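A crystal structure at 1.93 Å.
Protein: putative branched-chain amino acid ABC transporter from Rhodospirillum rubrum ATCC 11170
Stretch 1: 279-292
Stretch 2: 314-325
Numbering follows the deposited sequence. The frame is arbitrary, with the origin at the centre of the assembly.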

# COMPACT_ATOMS: atom_id res chain seq x y z
N ALA A 279 -4.22 -8.47 0.90
CA ALA A 279 -4.24 -9.62 0.00
C ALA A 279 -3.76 -9.18 -1.38
O ALA A 279 -3.00 -9.89 -2.05
CB ALA A 279 -5.64 -10.18 -0.09
N ALA A 280 -4.19 -7.99 -1.80
CA ALA A 280 -3.81 -7.46 -3.10
C ALA A 280 -2.30 -7.18 -3.19
O ALA A 280 -1.67 -7.49 -4.20
CB ALA A 280 -4.59 -6.18 -3.38
N HIS A 281 -1.74 -6.59 -2.15
CA HIS A 281 -0.31 -6.31 -2.15
C HIS A 281 0.48 -7.61 -2.07
O HIS A 281 1.57 -7.72 -2.61
CB HIS A 281 0.04 -5.38 -0.99
CG HIS A 281 -0.40 -3.96 -1.21
ND1 HIS A 281 0.32 -3.07 -1.98
CD2 HIS A 281 -1.51 -3.30 -0.81
CE1 HIS A 281 -0.33 -1.92 -2.04
NE2 HIS A 281 -1.45 -2.04 -1.35
N GLY A 282 -0.10 -8.61 -1.40
CA GLY A 282 0.56 -9.90 -1.30
C GLY A 282 0.55 -10.55 -2.67
O GLY A 282 1.50 -11.23 -3.07
N TYR A 283 -0.55 -10.33 -3.39
CA TYR A 283 -0.69 -10.88 -4.74
C TYR A 283 0.39 -10.27 -5.64
O TYR A 283 1.10 -10.98 -6.34
CB TYR A 283 -2.08 -10.55 -5.30
CG TYR A 283 -2.38 -11.21 -6.63
CD1 TYR A 283 -2.48 -12.60 -6.74
CD2 TYR A 283 -2.61 -10.44 -7.77
CE1 TYR A 283 -2.80 -13.20 -7.97
CE2 TYR A 283 -2.93 -11.03 -8.99
CZ TYR A 283 -3.03 -12.41 -9.08
OH TYR A 283 -3.35 -13.01 -10.29
N ASP A 284 0.49 -8.94 -5.62
CA ASP A 284 1.47 -8.25 -6.45
C ASP A 284 2.91 -8.55 -6.03
O ASP A 284 3.80 -8.64 -6.88
CB ASP A 284 1.25 -6.73 -6.41
CG ASP A 284 0.14 -6.27 -7.34
OD1 ASP A 284 -0.44 -7.13 -8.04
OD2 ASP A 284 -0.15 -5.05 -7.36
N ALA A 285 3.14 -8.71 -4.73
CA ALA A 285 4.48 -9.00 -4.26
C ALA A 285 4.97 -10.30 -4.89
O ALA A 285 6.08 -10.35 -5.44
CB ALA A 285 4.49 -9.10 -2.73
N VAL A 286 4.15 -11.34 -4.82
CA VAL A 286 4.51 -12.62 -5.40
C VAL A 286 4.71 -12.48 -6.91
O VAL A 286 5.69 -13.00 -7.47
CB VAL A 286 3.42 -13.69 -5.11
CG1 VAL A 286 3.73 -14.96 -5.87
CG2 VAL A 286 3.36 -13.97 -3.61
N GLY A 287 3.80 -11.79 -7.57
CA GLY A 287 3.91 -11.59 -9.01
C GLY A 287 5.16 -10.83 -9.40
O GLY A 287 5.81 -11.15 -10.40
N ILE A 288 5.50 -9.80 -8.63
CA ILE A 288 6.69 -9.01 -8.91
C ILE A 288 7.93 -9.89 -8.79
O ILE A 288 8.83 -9.84 -9.63
CB ILE A 288 6.81 -7.81 -7.93
CG1 ILE A 288 5.72 -6.77 -8.25
CG2 ILE A 288 8.21 -7.17 -8.03
CD1 ILE A 288 5.64 -5.61 -7.28
N MSE A 289 7.96 -10.71 -7.74
CA MSE A 289 9.07 -11.62 -7.50
C MSE A 289 9.21 -12.64 -8.63
O MSE A 289 10.30 -12.83 -9.18
CB MSE A 289 8.87 -12.34 -6.17
CG MSE A 289 9.97 -13.33 -5.80
SE MSE A 289 11.68 -12.47 -5.45
CE MSE A 289 11.39 -11.98 -3.60
N LEU A 290 8.11 -13.29 -8.98
CA LEU A 290 8.12 -14.30 -10.03
C LEU A 290 8.55 -13.73 -11.38
O LEU A 290 9.30 -14.36 -12.12
CB LEU A 290 6.74 -14.96 -10.14
CG LEU A 290 6.34 -15.82 -8.94
CD1 LEU A 290 4.90 -16.29 -9.08
CD2 LEU A 290 7.29 -17.02 -8.86
N ALA A 291 8.07 -12.54 -11.72
CA ALA A 291 8.45 -11.92 -12.98
C ALA A 291 9.97 -11.71 -12.99
O ALA A 291 10.63 -11.93 -13.99
CB ALA A 291 7.72 -10.60 -13.17
N ALA A 292 10.50 -11.28 -11.85
CA ALA A 292 11.94 -11.04 -11.73
C ALA A 292 12.70 -12.36 -11.91
O ALA A 292 13.73 -12.41 -12.59
CB ALA A 292 12.25 -10.42 -10.37
N ARG A 314 7.59 -1.07 -14.54
CA ARG A 314 6.24 -0.84 -15.04
C ARG A 314 5.36 -2.07 -14.80
O ARG A 314 4.60 -2.49 -15.67
CB ARG A 314 6.38 -0.51 -16.54
CG ARG A 314 5.15 -0.53 -17.40
CD ARG A 314 4.56 0.86 -17.63
NE ARG A 314 3.45 0.83 -18.59
CZ ARG A 314 2.53 -0.13 -18.64
NH1 ARG A 314 2.58 -1.15 -17.78
NH2 ARG A 314 1.55 -0.08 -19.53
N TYR A 315 5.45 -2.65 -13.61
CA TYR A 315 4.66 -3.83 -13.28
C TYR A 315 3.17 -3.53 -13.25
O TYR A 315 2.73 -2.66 -12.50
CB TYR A 315 5.09 -4.38 -11.92
CG TYR A 315 4.43 -5.70 -11.57
CD1 TYR A 315 4.89 -6.89 -12.12
CD2 TYR A 315 3.32 -5.74 -10.73
CE1 TYR A 315 4.25 -8.11 -11.84
CE2 TYR A 315 2.68 -6.95 -10.44
CZ TYR A 315 3.15 -8.13 -11.01
OH TYR A 315 2.51 -9.32 -10.75
N ALA A 316 2.39 -4.26 -14.04
CA ALA A 316 0.95 -4.05 -14.10
C ALA A 316 0.25 -4.82 -12.98
O ALA A 316 -0.39 -5.85 -13.22
CB ALA A 316 0.41 -4.51 -15.46
N GLY A 317 0.36 -4.33 -11.76
CA GLY A 317 -0.25 -5.01 -10.63
C GLY A 317 -1.70 -4.65 -10.38
O GLY A 317 -2.22 -3.70 -10.98
N VAL A 318 -2.35 -5.40 -9.50
CA VAL A 318 -3.74 -5.12 -9.17
C VAL A 318 -3.77 -3.91 -8.24
O VAL A 318 -4.84 -3.34 -7.99
CB VAL A 318 -4.41 -6.33 -8.48
CG1 VAL A 318 -4.35 -7.53 -9.40
CG2 VAL A 318 -3.74 -6.63 -7.15
N THR A 319 -2.60 -3.51 -7.75
CA THR A 319 -2.49 -2.35 -6.87
C THR A 319 -2.00 -1.16 -7.68
O THR A 319 -1.65 -0.13 -7.12
CB THR A 319 -1.51 -2.60 -5.68
OG1 THR A 319 -0.18 -2.78 -6.17
CG2 THR A 319 -1.94 -3.84 -4.90
N GLY A 320 -2.00 -1.32 -9.01
CA GLY A 320 -1.58 -0.25 -9.90
C GLY A 320 -0.24 -0.46 -10.56
O GLY A 320 0.52 -1.35 -10.18
N ILE A 321 0.06 0.35 -11.57
CA ILE A 321 1.34 0.24 -12.26
C ILE A 321 2.41 0.58 -11.23
O ILE A 321 2.41 1.67 -10.67
CB ILE A 321 1.41 1.21 -13.46
CG1 ILE A 321 0.35 0.81 -14.49
CG2 ILE A 321 2.81 1.20 -14.06
CD1 ILE A 321 0.36 1.63 -15.77
N THR A 322 3.32 -0.37 -11.00
CA THR A 322 4.37 -0.24 -9.99
C THR A 322 5.81 -0.16 -10.51
O THR A 322 6.20 -0.91 -11.41
CB THR A 322 4.27 -1.42 -9.00
OG1 THR A 322 2.97 -1.42 -8.40
CG2 THR A 322 5.34 -1.32 -7.92
N ARG A 323 6.58 0.74 -9.91
CA ARG A 323 7.98 1.00 -10.27
C ARG A 323 8.87 1.06 -9.02
O ARG A 323 8.46 1.57 -7.98
CB ARG A 323 8.08 2.34 -11.01
CG ARG A 323 9.51 2.79 -11.37
CD ARG A 323 9.50 4.16 -12.07
NE ARG A 323 10.79 4.52 -12.65
CZ ARG A 323 11.62 5.42 -12.13
NH1 ARG A 323 11.30 6.08 -11.02
NH2 ARG A 323 12.78 5.68 -12.72
N PHE A 324 10.08 0.51 -9.13
CA PHE A 324 11.05 0.57 -8.03
C PHE A 324 12.13 1.54 -8.51
O PHE A 324 12.75 1.32 -9.56
CB PHE A 324 11.68 -0.81 -7.74
CG PHE A 324 10.73 -1.82 -7.14
CD1 PHE A 324 9.52 -1.43 -6.57
CD2 PHE A 324 11.08 -3.17 -7.10
CE1 PHE A 324 8.67 -2.37 -5.97
CE2 PHE A 324 10.23 -4.12 -6.51
CZ PHE A 324 9.03 -3.72 -5.94
N ASP A 325 12.36 2.61 -7.75
CA ASP A 325 13.35 3.62 -8.12
C ASP A 325 14.72 2.99 -8.41
O ASP A 325 15.24 2.23 -7.60
CB ASP A 325 13.50 4.65 -7.00
CG ASP A 325 14.25 5.88 -7.44
OD1 ASP A 325 13.60 6.80 -7.98
OD2 ASP A 325 15.48 5.91 -7.27
O HOH W 1 0.07 -9.09 -9.82

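A helix packs against a strand–turn–strand segment through a buried carboxylate that binds the turn, flanked by small apolar contacts and a tyrosine whose side chain reaches across to the helix. The helix, 279-292, and the strand 315-317 run roughly antiparallel, at 151° between their directions, with a closest axial approach of 9.2 Å; together the two stretches bury 547 Å². Asp 284 is the hub. Its CA-to-CB bond points toward the type I turn from Gly 317 to Gly 320, and its carboxylate accepts three hydrogen bonds there: from Val 318 N to OD1 (3.0 Å), and to OD2 from both Thr 319 N (2.9 Å) and Thr 319 OG1 (2.6 Å). Two consecutive backbone amides and a hydroxyl thus compensate a buried acidic group that would otherwise be costly to desolvate. The p rotamer of Thr 319 places OG1 at the carboxylate, while its CG2 lies over one face of the His 281 ring, 3.8 Å from the centroid.

Glycine suits the start of the turn: Gly 317 CA comes within 3.3 Å of Asp 284 OD2, and a CB there would clash with that oxygen. Gly 320, with phi 108°, has backbone angles that call for glycine, and its N closes the turn on Gly 317 O at 3.1 Å. Val 318 fills the space beside the polar core, with CG1 3.8 Å from Tyr 283 CD2 and CG2 3.9 Å from Ala 280 CB. The short side chain of Ala 280 lets the turn come close, its CB also lying 3.8 Å from Thr 319 CG2.

Farther along the helix, Tyr 315 points toward it and carries the largest covered area of any residue in the contact. Ile 288 CG1 sits over one face of its ring, 3.6 Å from the centroid, while Ala 291 CB approaches the ring edge, 4.5 Å from CE1. The phenol end reaches Gly 287, where Tyr 315 OH lies 3.2 Å from Gly 287 CA; a CB on this residue would clash with the hydroxyl. A water joins the aromatic and acidic parts of the contact, donating to Asp 284 OD1 (2.7 Å) and hydrogen-bonding with Tyr 315 OH (2.6 Å). Ile 288 also extends the apolar contact to the second strand, its CG2 lying 4.0 Å from Phe 324 CE2. Tyr 315 N donates to Thr 322 O (2.9 Å) and Thr 322 N to Tyr 315 O (2.8 Å), tying the two arms of stretch 2 together.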